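Local coordinates for CELL division protein FTSZ (Haloferax volcanii, PDB 4B46), which controls cell shape as a tubulin-like GTP-binding protein, being essential for development of the rod-shaped cells that swim efficiently, at residues 66-69 / 73-76; 99-104 / 121-126; 149-154 / 356-361; 220-225 / 326-331. All coordinates share one frame; numbering follows the deposited sequence.

Contact 1. Residues 66-69 / 73-76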
loop_
_atom_site.group_PDB
_atom_site.type_symbol
_atom_site.label_atom_id
_atom_site.label_comp_id
_atom_site.label_asym_id
_atom_site.label_seq_id
_atom_site.Cartn_x
_atom_site.Cartn_y
_atom_site.Cartn_z
ATOM N N HIS A 66 -14.480 10.967 19.267
ATOM C CA HIS A 66 -13.829 9.994 20.132
ATOM C C HIS A 66 -13.526 8.661 19.473
ATOM O O HIS A 66 -13.122 7.711 20.151
ATOM C CB HIS A 66 -14.661 9.746 21.384
ATOM C CG HIS A 66 -14.606 10.863 22.369
ATOM N ND1 HIS A 66 -15.672 11.705 22.595
ATOM C CD2 HIS A 66 -13.613 11.285 23.186
ATOM C CE1 HIS A 66 -15.343 12.593 23.517
ATOM N NE2 HIS A 66 -14.098 12.361 23.891
ATOM N N GLY A 67 -13.722 8.578 18.163
ATOM C CA GLY A 67 -13.464 7.341 17.448
ATOM C C GLY A 67 -14.544 6.291 17.649
ATOM O O GLY A 67 -15.427 6.442 18.504
ATOM N N VAL A 68 -14.470 5.218 16.864
ATOM C CA VAL A 68 -15.424 4.122 16.971
ATOM C C VAL A 68 -14.776 2.902 17.609
ATOM O O VAL A 68 -15.368 1.820 17.638
ATOM C CB VAL A 68 -16.015 3.720 15.603
ATOM C CG1 VAL A 68 -16.624 4.939 14.887
ATOM C CG2 VAL A 68 -14.966 3.043 14.735
ATOM N N GLY A 69 -13.569 3.080 18.142
ATOM C CA GLY A 69 -12.837 1.964 18.712
ATOM C C GLY A 69 -12.583 0.955 17.604
ATOM O O GLY A 69 -12.099 1.315 16.535
ATOM N N GLU A 73 -18.282 -2.041 11.968
ATOM C CA GLU A 73 -19.633 -1.884 11.443
ATOM C C GLU A 73 -20.081 -0.429 11.584
ATOM O O GLU A 73 -20.655 0.154 10.656
ATOM C CB GLU A 73 -20.593 -2.814 12.181
ATOM C CG GLU A 73 -21.996 -2.863 11.602
ATOM C CD GLU A 73 -22.847 -3.946 12.254
ATOM O OE1 GLU A 73 -22.523 -5.143 12.089
ATOM O OE2 GLU A 73 -23.839 -3.603 12.930
ATOM N N LEU A 74 -19.801 0.155 12.746
ATOM C CA LEU A 74 -20.086 1.564 12.992
ATOM C C LEU A 74 -19.183 2.439 12.127
ATOM O O LEU A 74 -19.613 3.485 11.641
ATOM C CB LEU A 74 -19.927 1.907 14.481
ATOM C CG LEU A 74 -20.084 3.376 14.899
ATOM C CD1 LEU A 74 -21.475 3.924 14.552
ATOM C CD2 LEU A 74 -19.802 3.538 16.391
ATOM N N GLY A 75 -17.939 1.997 11.926
ATOM C CA GLY A 75 -17.006 2.690 11.046
ATOM C C GLY A 75 -17.533 2.796 9.627
ATOM O O GLY A 75 -17.400 3.834 8.972
ATOM N N ALA A 76 -18.146 1.720 9.147
ATOM C CA ALA A 76 -18.745 1.731 7.824
ATOM C C ALA A 76 -19.967 2.663 7.775
ATOM O O ALA A 76 -20.175 3.372 6.797
ATOM C CB ALA A 76 -19.134 0.315 7.402
#
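V68 and L74 face each other with carbon alone. The CG1 methyl of V68 lies 3.8 Å from L74 CD2 and equally close to L74 CG, and V68 CB stands 3.9 Å from L74 CD2. The two side chains cross obliquely, so the flank of the valine, not one methyl only, rests against the leucine's branch. L74 presents that branch because its CG is swung opposite its own backbone N (chi1 175°).

A looser contact is side chain against main chain: V68 CG2, the other methyl, sits 4.2 Å from G75 N, where the glycine offers the valine nothing but backbone. V63 of helix 60-63 touches both V68 and L74 and extends the apolar patch.

Polar bonds come from outside the pair. L74 N is hydrogen-bonded to D71 OD1 at the start of helix 72-81, and G67 shares a backbone bond with S39. The loop probably corresponds, by its place before helix 72-81, to the T3 loop of tubulin and FtsZ, and G69, next to V68, touches the bound GDP. The apolar contact sets how closely loop and helix approach but, lacking directional bonds, fixes their orientation only weakly.

Contact 2. Residues 99-104 / 121-126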
loop_
_atom_site.group_PDB
_atom_site.type_symbol
_atom_site.label_atom_id
_atom_site.label_comp_id
_atom_site.label_asym_id
_atom_site.label_seq_id
_atom_site.Cartn_x
_atom_site.Cartn_y
_atom_site.Cartn_z
ATOM N N ASP A 99 -2.621 10.045 -11.533
ATOM C CA ASP A 99 -2.733 8.792 -12.272
ATOM C C ASP A 99 -3.670 7.806 -11.585
ATOM O O ASP A 99 -4.297 6.971 -12.242
ATOM C CB ASP A 99 -1.350 8.148 -12.424
ATOM C CG ASP A 99 -0.399 9.015 -13.216
ATOM O OD1 ASP A 99 -0.810 9.494 -14.293
ATOM O OD2 ASP A 99 0.738 9.237 -12.756
ATOM N N ALA A 100 -3.747 7.891 -10.259
ATOM C CA ALA A 100 -4.576 6.966 -9.497
ATOM C C ALA A 100 -4.837 7.463 -8.085
ATOM O O ALA A 100 -4.114 8.321 -7.578
ATOM C CB ALA A 100 -3.910 5.569 -9.450
ATOM N N PHE A 101 -5.879 6.914 -7.461
ATOM C CA PHE A 101 -6.131 7.107 -6.035
ATOM C C PHE A 101 -5.551 5.930 -5.269
ATOM O O PHE A 101 -5.522 4.811 -5.788
ATOM C CB PHE A 101 -7.632 7.169 -5.760
ATOM C CG PHE A 101 -8.288 8.418 -6.257
ATOM C CD1 PHE A 101 -8.788 8.485 -7.544
ATOM C CD2 PHE A 101 -8.408 9.523 -5.427
ATOM C CE1 PHE A 101 -9.396 9.643 -8.004
ATOM C CE2 PHE A 101 -9.016 10.678 -5.873
ATOM C CZ PHE A 101 -9.513 10.739 -7.157
ATOM N N LEU A 102 -5.070 6.184 -4.053
ATOM C CA LEU A 102 -4.658 5.115 -3.146
ATOM C C LEU A 102 -5.290 5.309 -1.759
ATOM O O LEU A 102 -5.016 6.292 -1.057
ATOM C CB LEU A 102 -3.135 5.038 -3.029
ATOM C CG LEU A 102 -2.596 3.922 -2.134
ATOM C CD1 LEU A 102 -2.820 2.551 -2.777
ATOM C CD2 LEU A 102 -1.120 4.130 -1.820
ATOM N N VAL A 103 -6.139 4.364 -1.375
ATOM C CA VAL A 103 -6.798 4.406 -0.072
ATOM C C VAL A 103 -6.022 3.512 0.885
ATOM O O VAL A 103 -5.897 2.302 0.670
ATOM C CB VAL A 103 -8.271 3.959 -0.177
ATOM C CG1 VAL A 103 -8.954 3.975 1.208
ATOM C CG2 VAL A 103 -9.010 4.853 -1.162
ATOM N N VAL A 104 -5.460 4.126 1.919
ATOM C CA VAL A 104 -4.586 3.420 2.844
ATOM C C VAL A 104 -5.252 3.261 4.207
ATOM O O VAL A 104 -5.788 4.231 4.749
ATOM C CB VAL A 104 -3.263 4.174 3.038
ATOM C CG1 VAL A 104 -2.305 3.341 3.922
ATOM C CG2 VAL A 104 -2.626 4.482 1.681
ATOM N N LYS A 121 -15.393 2.528 -2.950
ATOM C CA LYS A 121 -16.594 2.406 -3.764
ATOM C C LYS A 121 -17.084 3.780 -4.241
ATOM O O LYS A 121 -17.435 3.957 -5.410
ATOM C CB LYS A 121 -17.693 1.692 -2.970
ATOM C CG LYS A 121 -18.890 1.304 -3.817
ATOM C CD LYS A 121 -19.974 0.628 -2.992
ATOM C CE LYS A 121 -21.180 0.298 -3.861
ATOM N NZ LYS A 121 -22.347 -0.170 -3.064
ATOM N N HIS A 122 -17.095 4.748 -3.329
ATOM C CA HIS A 122 -17.508 6.116 -3.645
ATOM C C HIS A 122 -16.610 6.714 -4.731
ATOM O O HIS A 122 -17.094 7.343 -5.681
ATOM C CB HIS A 122 -17.461 6.966 -2.369
ATOM C CG HIS A 122 -17.520 8.443 -2.611
ATOM N ND1 HIS A 122 -18.706 9.135 -2.727
ATOM C CD2 HIS A 122 -16.534 9.364 -2.731
ATOM C CE1 HIS A 122 -18.450 10.417 -2.927
ATOM N NE2 HIS A 122 -17.140 10.582 -2.938
ATOM N N LEU A 123 -15.303 6.515 -4.588
ATOM C CA LEU A 123 -14.347 7.044 -5.559
ATOM C C LEU A 123 -14.510 6.442 -6.960
ATOM O O LEU A 123 -14.468 7.166 -7.964
ATOM C CB LEU A 123 -12.920 6.845 -5.072
ATOM C CG LEU A 123 -12.516 7.674 -3.856
ATOM C CD1 LEU A 123 -11.110 7.292 -3.382
ATOM C CD2 LEU A 123 -12.589 9.143 -4.200
ATOM N N LYS A 124 -14.703 5.127 -7.033
ATOM C CA LYS A 124 -14.887 4.461 -8.328
ATOM C C LYS A 124 -16.181 4.899 -8.998
ATOM O O LYS A 124 -16.326 4.838 -10.225
ATOM C CB LYS A 124 -14.858 2.933 -8.160
ATOM C CG LYS A 124 -13.441 2.377 -8.025
ATOM C CD LYS A 124 -13.387 0.852 -8.134
ATOM C CE LYS A 124 -13.865 0.357 -9.482
ATOM N NZ LYS A 124 -13.045 0.919 -10.588
ATOM N N ARG A 125 -17.119 5.365 -8.179
ATOM C CA ARG A 125 -18.428 5.765 -8.665
ATOM C C ARG A 125 -18.399 7.131 -9.355
ATOM O O ARG A 125 -19.178 7.390 -10.274
ATOM C CB ARG A 125 -19.403 5.802 -7.490
ATOM C CG ARG A 125 -20.735 5.172 -7.762
ATOM C CD ARG A 125 -21.438 4.816 -6.456
ATOM N NE ARG A 125 -22.811 4.393 -6.693
ATOM C CZ ARG A 125 -23.872 5.144 -6.440
ATOM N NH1 ARG A 125 -23.719 6.353 -5.916
ATOM N NH2 ARG A 125 -25.085 4.678 -6.697
ATOM N N ILE A 126 -17.512 8.013 -8.907
ATOM C CA ILE A 126 -17.504 9.371 -9.445
ATOM C C ILE A 126 -16.274 9.706 -10.293
ATOM O O ILE A 126 -16.328 10.626 -11.111
ATOM C CB ILE A 126 -17.711 10.448 -8.337
ATOM C CG1 ILE A 126 -16.391 10.772 -7.642
ATOM C CG2 ILE A 126 -18.772 9.992 -7.320
ATOM C CD1 ILE A 126 -16.547 11.727 -6.479
#
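L123 reaches from helix 111-126 to F101 and V103 on strand 100-106, packing together the first two elements of a beta-alpha-beta unit in the Rossmann-like GTPase domain. The glycine-rich tubulin signature follows the strand and runs into the start of the helix, carrying the GTP-binding residues G110, T111 and G112.

Along the helix, H122 takes no part in the strand contact and hydrogen-bonds through NE2 to Q87 OE1 of helix 83-90. L123 comes next and carries the whole contact: its CG lies opposite its own carbonyl carbon (chi1 -68°), which directs its fork at the strand. F101 and V103, two residues apart and so on one side of the strand, both receive it. At K124 the side chain leaves the strand and NZ forms a salt bridge with D162 OD1. I126, at the last turn, rests on Q87.

Other residues pack round the leucine and the ring: L123 also touches V131 of the next strand and I90, while F101 stacks on Y127. L123 CD1 sits 3.9 Å from V103 CG2 and meets F101 CD2 obliquely at 4.1 Å, while L123 CD2 lies 4.2 Å above the F101 ring plane, displaced toward the rim.

Contact 3. Residues 149-154 / 356-361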
loop_
_atom_site.group_PDB
_atom_site.type_symbol
_atom_site.label_atom_id
_atom_site.label_comp_id
_atom_site.label_asym_id
_atom_site.label_seq_id
_atom_site.Cartn_x
_atom_site.Cartn_y
_atom_site.Cartn_z
ATOM N N ASN A 149 -12.075 -8.352 12.462
ATOM C CA ASN A 149 -12.299 -7.108 11.725
ATOM C C ASN A 149 -11.565 -7.110 10.399
ATOM O O ASN A 149 -12.112 -6.682 9.386
ATOM C CB ASN A 149 -11.864 -5.887 12.528
ATOM C CG ASN A 149 -12.846 -5.539 13.633
ATOM O OD1 ASN A 149 -13.973 -6.020 13.647
ATOM N ND2 ASN A 149 -12.418 -4.694 14.556
ATOM N N ALA A 150 -10.329 -7.609 10.402
ATOM C CA ALA A 150 -9.508 -7.574 9.200
ATOM C C ALA A 150 -10.079 -8.498 8.142
ATOM O O ALA A 150 -10.132 -8.152 6.955
ATOM C CB ALA A 150 -8.072 -7.955 9.521
ATOM N N ALA A 151 -10.503 -9.673 8.586
ATOM C CA ALA A 151 -11.120 -10.664 7.717
ATOM C C ALA A 151 -12.350 -10.074 7.017
ATOM O O ALA A 151 -12.480 -10.161 5.798
ATOM C CB ALA A 151 -11.506 -11.903 8.530
ATOM N N ARG A 152 -13.249 -9.472 7.793
ATOM C CA ARG A 152 -14.443 -8.835 7.225
ATOM C C ARG A 152 -14.130 -7.643 6.336
ATOM O O ARG A 152 -14.731 -7.479 5.277
ATOM C CB ARG A 152 -15.396 -8.405 8.329
ATOM C CG ARG A 152 -16.014 -9.567 9.041
ATOM C CD ARG A 152 -16.945 -9.077 10.122
ATOM N NE ARG A 152 -17.745 -10.151 10.683
ATOM C CZ ARG A 152 -18.145 -10.186 11.948
ATOM N NH1 ARG A 152 -17.804 -9.211 12.781
ATOM N NH2 ARG A 152 -18.877 -11.196 12.377
ATOM N N SER A 153 -13.189 -6.813 6.766
ATOM C CA SER A 153 -12.788 -5.642 5.993
ATOM C C SER A 153 -12.129 -6.056 4.670
ATOM O O SER A 153 -12.421 -5.490 3.602
ATOM C CB SER A 153 -11.830 -4.775 6.816
ATOM O OG SER A 153 -11.450 -3.596 6.119
ATOM N N PHE A 154 -11.247 -7.047 4.747
ATOM C CA PHE A 154 -10.563 -7.544 3.554
ATOM C C PHE A 154 -11.555 -7.987 2.474
ATOM O O PHE A 154 -11.401 -7.638 1.307
ATOM C CB PHE A 154 -9.595 -8.692 3.883
ATOM C CG PHE A 154 -9.050 -9.377 2.650
ATOM C CD1 PHE A 154 -7.938 -8.875 2.000
ATOM C CD2 PHE A 154 -9.683 -10.496 2.122
ATOM C CE1 PHE A 154 -7.449 -9.486 0.841
ATOM C CE2 PHE A 154 -9.201 -11.112 0.966
ATOM C CZ PHE A 154 -8.087 -10.600 0.327
ATOM N N LYS A 356 -6.381 -17.140 2.906
ATOM C CA LYS A 356 -7.241 -18.286 3.188
ATOM C C LYS A 356 -7.660 -18.346 4.665
ATOM O O LYS A 356 -8.775 -18.764 4.974
ATOM C CB LYS A 356 -6.565 -19.604 2.775
ATOM C CG LYS A 356 -6.488 -19.810 1.261
ATOM C CD LYS A 356 -6.158 -21.254 0.904
ATOM C CE LYS A 356 -4.717 -21.609 1.257
ATOM N NZ LYS A 356 -4.374 -23.028 0.922
ATOM N N GLU A 357 -6.771 -17.934 5.565
ATOM C CA GLU A 357 -7.111 -17.856 6.985
ATOM C C GLU A 357 -8.247 -16.858 7.234
ATOM O O GLU A 357 -9.222 -17.172 7.915
ATOM C CB GLU A 357 -5.915 -17.417 7.827
ATOM C CG GLU A 357 -6.304 -17.200 9.305
ATOM C CD GLU A 357 -5.514 -16.102 9.981
ATOM O OE1 GLU A 357 -4.751 -15.406 9.283
ATOM O OE2 GLU A 357 -5.635 -15.951 11.223
ATOM N N LEU A 358 -8.086 -15.653 6.698
ATOM C CA LEU A 358 -9.058 -14.590 6.877
ATOM C C LEU A 358 -10.421 -14.986 6.314
ATOM O O LEU A 358 -11.449 -14.779 6.962
ATOM C CB LEU A 358 -8.568 -13.295 6.232
ATOM C CG LEU A 358 -7.348 -12.654 6.890
ATOM C CD1 LEU A 358 -6.994 -11.362 6.159
ATOM C CD2 LEU A 358 -7.602 -12.386 8.362
ATOM N N GLN A 359 -10.429 -15.566 5.117
ATOM C CA GLN A 359 -11.672 -16.070 4.541
ATOM C C GLN A 359 -12.359 -17.070 5.478
ATOM O O GLN A 359 -13.572 -16.999 5.689
ATOM C CB GLN A 359 -11.429 -16.673 3.150
ATOM C CG GLN A 359 -10.951 -15.637 2.134
ATOM C CD GLN A 359 -10.538 -16.230 0.791
ATOM O OE1 GLN A 359 -10.212 -17.416 0.681
ATOM N NE2 GLN A 359 -10.544 -15.394 -0.240
ATOM N N GLN A 360 -11.581 -17.986 6.049
ATOM C CA GLN A 360 -12.118 -18.965 6.985
ATOM C C GLN A 360 -12.658 -18.285 8.252
ATOM O O GLN A 360 -13.732 -18.634 8.746
ATOM C CB GLN A 360 -11.053 -19.998 7.356
ATOM C CG GLN A 360 -11.579 -21.174 8.151
ATOM C CD GLN A 360 -12.430 -22.099 7.312
ATOM O OE1 GLN A 360 -12.037 -22.486 6.213
ATOM N NE2 GLN A 360 -13.608 -22.445 7.815
ATOM N N VAL A 361 -11.901 -17.324 8.774
ATOM C CA VAL A 361 -12.331 -16.537 9.926
ATOM C C VAL A 361 -13.670 -15.839 9.665
ATOM O O VAL A 361 -14.587 -15.919 10.482
ATOM C CB VAL A 361 -11.266 -15.491 10.317
ATOM C CG1 VAL A 361 -11.846 -14.468 11.290
ATOM C CG2 VAL A 361 -10.054 -16.176 10.924
#
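A151 and L358 bring the two helices together at their tightest point, with their CA atoms only 4.5 Å apart. The methyl of A151 presses on the backbone of the opposite helix: A151 CB lies 3.3 Å from L358 O, a close carbon-oxygen contact. The leucine side chain lies against the same alanine, L358 CD2 being 3.9 Å from A151 CB. One turn further along, V361 closes on the methyl from another direction, its CG1 3.8 Å from A151 CB. V361 CG1 stands opposite its own backbone N (chi1 167°), and this places it against the alanine. A residue as small as alanine at the crossing allows the axes of the two segments to approach to 8.3 Å.

The helices run almost at right angles, 98° between their directions, so the contact stays local. Helix 144-160 belongs to the GTPase domain and helix 353-366 to the C-terminal domain, and the crossing is one of the places where these two halves of the tubulin-like fold join. On its other side helix 144-160 backs onto the nucleotide-binding region: N149 ND2 bonds to A70 O and G108 O, and S153 OG to S113 O of helix 111-126.

Away from the alanine the packing slackens. F154 comes no closer than 4.4 Å, from its CB to L358 CD1, and its side chain also touches I355. Q359 starts out pointing from the partner helix, though its end bends back and touches Q155. R152, K356 and Q360 are exposed; R152 touches A365 and K356 NZ bonds to N351 OD1. E357 pairs with R354 within its own helix.

Contact 4. Residues 220-225 / 326-331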
loop_
_atom_site.group_PDB
_atom_site.type_symbol
_atom_site.label_atom_id
_atom_site.label_comp_id
_atom_site.label_asym_id
_atom_site.label_seq_id
_atom_site.Cartn_x
_atom_site.Cartn_y
_atom_site.Cartn_z
ATOM N N ILE A 220 -0.013 0.506 -13.777
ATOM C CA ILE A 220 -1.453 0.348 -13.918
ATOM C C ILE A 220 -1.785 -0.972 -14.618
ATOM O O ILE A 220 -2.669 -1.721 -14.191
ATOM C CB ILE A 220 -2.051 1.562 -14.672
ATOM C CG1 ILE A 220 -1.974 2.797 -13.769
ATOM C CG2 ILE A 220 -3.483 1.292 -15.121
ATOM C CD1 ILE A 220 -2.295 4.088 -14.467
ATOM N N ASN A 221 -1.047 -1.269 -15.680
ATOM C CA ASN A 221 -1.268 -2.500 -16.430
ATOM C C ASN A 221 -0.876 -3.763 -15.646
ATOM O O ASN A 221 -1.476 -4.825 -15.818
ATOM C CB ASN A 221 -0.564 -2.423 -17.789
ATOM C CG ASN A 221 -1.274 -1.488 -18.745
ATOM O OD1 ASN A 221 -2.425 -1.130 -18.519
ATOM N ND2 ASN A 221 -0.602 -1.095 -19.818
ATOM N N THR A 222 0.112 -3.641 -14.769
ATOM C CA THR A 222 0.463 -4.751 -13.886
ATOM C C THR A 222 -0.657 -5.042 -12.882
ATOM O O THR A 222 -0.925 -6.203 -12.550
ATOM C CB THR A 222 1.800 -4.492 -13.157
ATOM O OG1 THR A 222 2.841 -4.331 -14.123
ATOM C CG2 THR A 222 2.173 -5.679 -12.236
ATOM N N LEU A 223 -1.323 -3.986 -12.415
ATOM C CA LEU A 223 -2.355 -4.129 -11.393
ATOM C C LEU A 223 -3.732 -4.418 -11.976
ATOM O O LEU A 223 -4.654 -4.732 -11.241
ATOM C CB LEU A 223 -2.437 -2.857 -10.545
ATOM C CG LEU A 223 -1.187 -2.479 -9.755
ATOM C CD1 LEU A 223 -1.291 -1.077 -9.191
ATOM C CD2 LEU A 223 -0.938 -3.495 -8.639
ATOM N N ALA A 224 -3.870 -4.316 -13.297
ATOM C CA ALA A 224 -5.194 -4.258 -13.917
ATOM C C ALA A 224 -6.039 -5.515 -13.747
ATOM O O ALA A 224 -7.269 -5.446 -13.790
ATOM C CB ALA A 224 -5.080 -3.884 -15.409
ATOM N N GLY A 225 -5.393 -6.662 -13.566
ATOM C CA GLY A 225 -6.121 -7.910 -13.386
ATOM C C GLY A 225 -6.870 -8.018 -12.060
ATOM O O GLY A 225 -7.691 -8.910 -11.873
ATOM N N GLU A 326 2.827 -12.171 -17.628
ATOM C CA GLU A 326 3.569 -11.048 -18.191
ATOM C C GLU A 326 4.596 -10.585 -17.172
ATOM O O GLU A 326 4.309 -10.553 -15.979
ATOM C CB GLU A 326 2.601 -9.896 -18.516
ATOM C CG GLU A 326 1.585 -10.260 -19.580
ATOM C CD GLU A 326 0.419 -9.290 -19.669
ATOM O OE1 GLU A 326 0.396 -8.285 -18.922
ATOM O OE2 GLU A 326 -0.485 -9.551 -20.492
ATOM N N VAL A 327 5.805 -10.270 -17.616
ATOM C CA VAL A 327 6.799 -9.728 -16.702
ATOM C C VAL A 327 7.387 -8.459 -17.284
ATOM O O VAL A 327 8.107 -8.502 -18.285
ATOM C CB VAL A 327 7.947 -10.716 -16.389
ATOM C CG1 VAL A 327 8.949 -10.059 -15.428
ATOM C CG2 VAL A 327 7.408 -12.022 -15.792
ATOM N N ARG A 328 7.063 -7.334 -16.659
ATOM C CA ARG A 328 7.553 -6.050 -17.111
ATOM C C ARG A 328 8.739 -5.680 -16.243
ATOM O O ARG A 328 8.873 -6.169 -15.124
ATOM C CB ARG A 328 6.456 -4.983 -17.013
ATOM C CG ARG A 328 5.237 -5.233 -17.897
ATOM C CD ARG A 328 4.076 -4.296 -17.510
ATOM N NE ARG A 328 3.051 -4.232 -18.550
ATOM C CZ ARG A 328 2.078 -5.125 -18.690
ATOM N NH1 ARG A 328 1.990 -6.155 -17.858
ATOM N NH2 ARG A 328 1.193 -4.996 -19.668
ATOM N N GLY A 329 9.609 -4.824 -16.763
ATOM C CA GLY A 329 10.758 -4.386 -16.003
ATOM C C GLY A 329 11.329 -3.089 -16.524
ATOM O O GLY A 329 11.364 -2.859 -17.732
ATOM N N GLY A 330 11.773 -2.234 -15.612
ATOM C CA GLY A 330 12.456 -1.013 -15.988
ATOM C C GLY A 330 13.156 -0.402 -14.799
ATOM O O GLY A 330 13.220 -1.013 -13.729
ATOM N N ASP A 331 13.684 0.805 -14.967
ATOM C CA ASP A 331 14.314 1.470 -13.833
ATOM C C ASP A 331 13.848 2.891 -13.548
ATOM O O ASP A 331 13.173 3.521 -14.363
ATOM C CB ASP A 331 15.840 1.427 -13.945
ATOM C CG ASP A 331 16.344 2.000 -15.239
ATOM O OD1 ASP A 331 15.756 2.990 -15.731
ATOM O OD2 ASP A 331 17.332 1.451 -15.759
HETATM O O HOH W 1 2.706 -1.842 -20.448
HETATM O O HOH W 2 1.229 -2.896 -21.410
HETATM O O HOH W 3 3.418 -6.719 -15.314
#
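R328 leaves its strand with CG opposite the carbonyl carbon (chi1 -63°) and then runs extended from CG to NE, which carries its guanidinium beside N221 and T222 of the helix. The asparagine turns its CG opposite its own carbonyl carbon (chi1 -73°), placing the amide so that ND2 comes near waters 1 and 2. N221 CB packs 3.6 Å above one face of the guanidinium, offset toward the rim and nearest to NH2. T222 runs alongside the arginine in the opposite direction, with T222 OG1 3.6 Å from R328 CD. That hydroxyl also hydrogen-bonds to E218 O of its own helix.

Three waters line the edge of the guanidinium, in its plane, and bridge the segments. Water 3 donates to T222 OG1 at 2.7 Å and accepts from R328 NH1 at 3.0 Å. Water 2 accepts from R328 NH2 at 2.7 Å, and water 1 from R328 NE at 3.1 Å; both also take weak bonds from N221 ND2.

R328 NH1 has a second partner two residues back, E326 OE1 at 2.9 Å, with an N-H...O angle of 152°. The carboxylate oxygen is met on its anti side, somewhat out of plane, and it also forms a salt bridge with R294 NE. The site thus joins helix 216-223 to strand 326-333, the outermost strand at this end of the sheet.

With one carboxylate oxygen shared by two arginines, E326 is probably held ionised. The salt bridge of R328 is made to E326, within segment 326-331, and the link to the helix runs through water and packing.

Contacts 1, 2 and 3 are arranged about the nucleotide site, while contact 4 is remote from it. GDP is touched by G69 in contact 1; the side chain of V103 in contact 2 and that of L358 in contact 3 each lie about 11 Å from it. Contacts 1 and 3 have centres 18 Å apart and come within about 6 Å at their nearest atoms. Contact 4 lies across the centre of the chain from contact 1, 36 Å between centres, yet it touches contact 2: D99 O is 4.2 Å from I220 CD1. Strands 100-106 and 326-333 belong to one mixed sheet, which runs through both the GTPase and C-terminal regions.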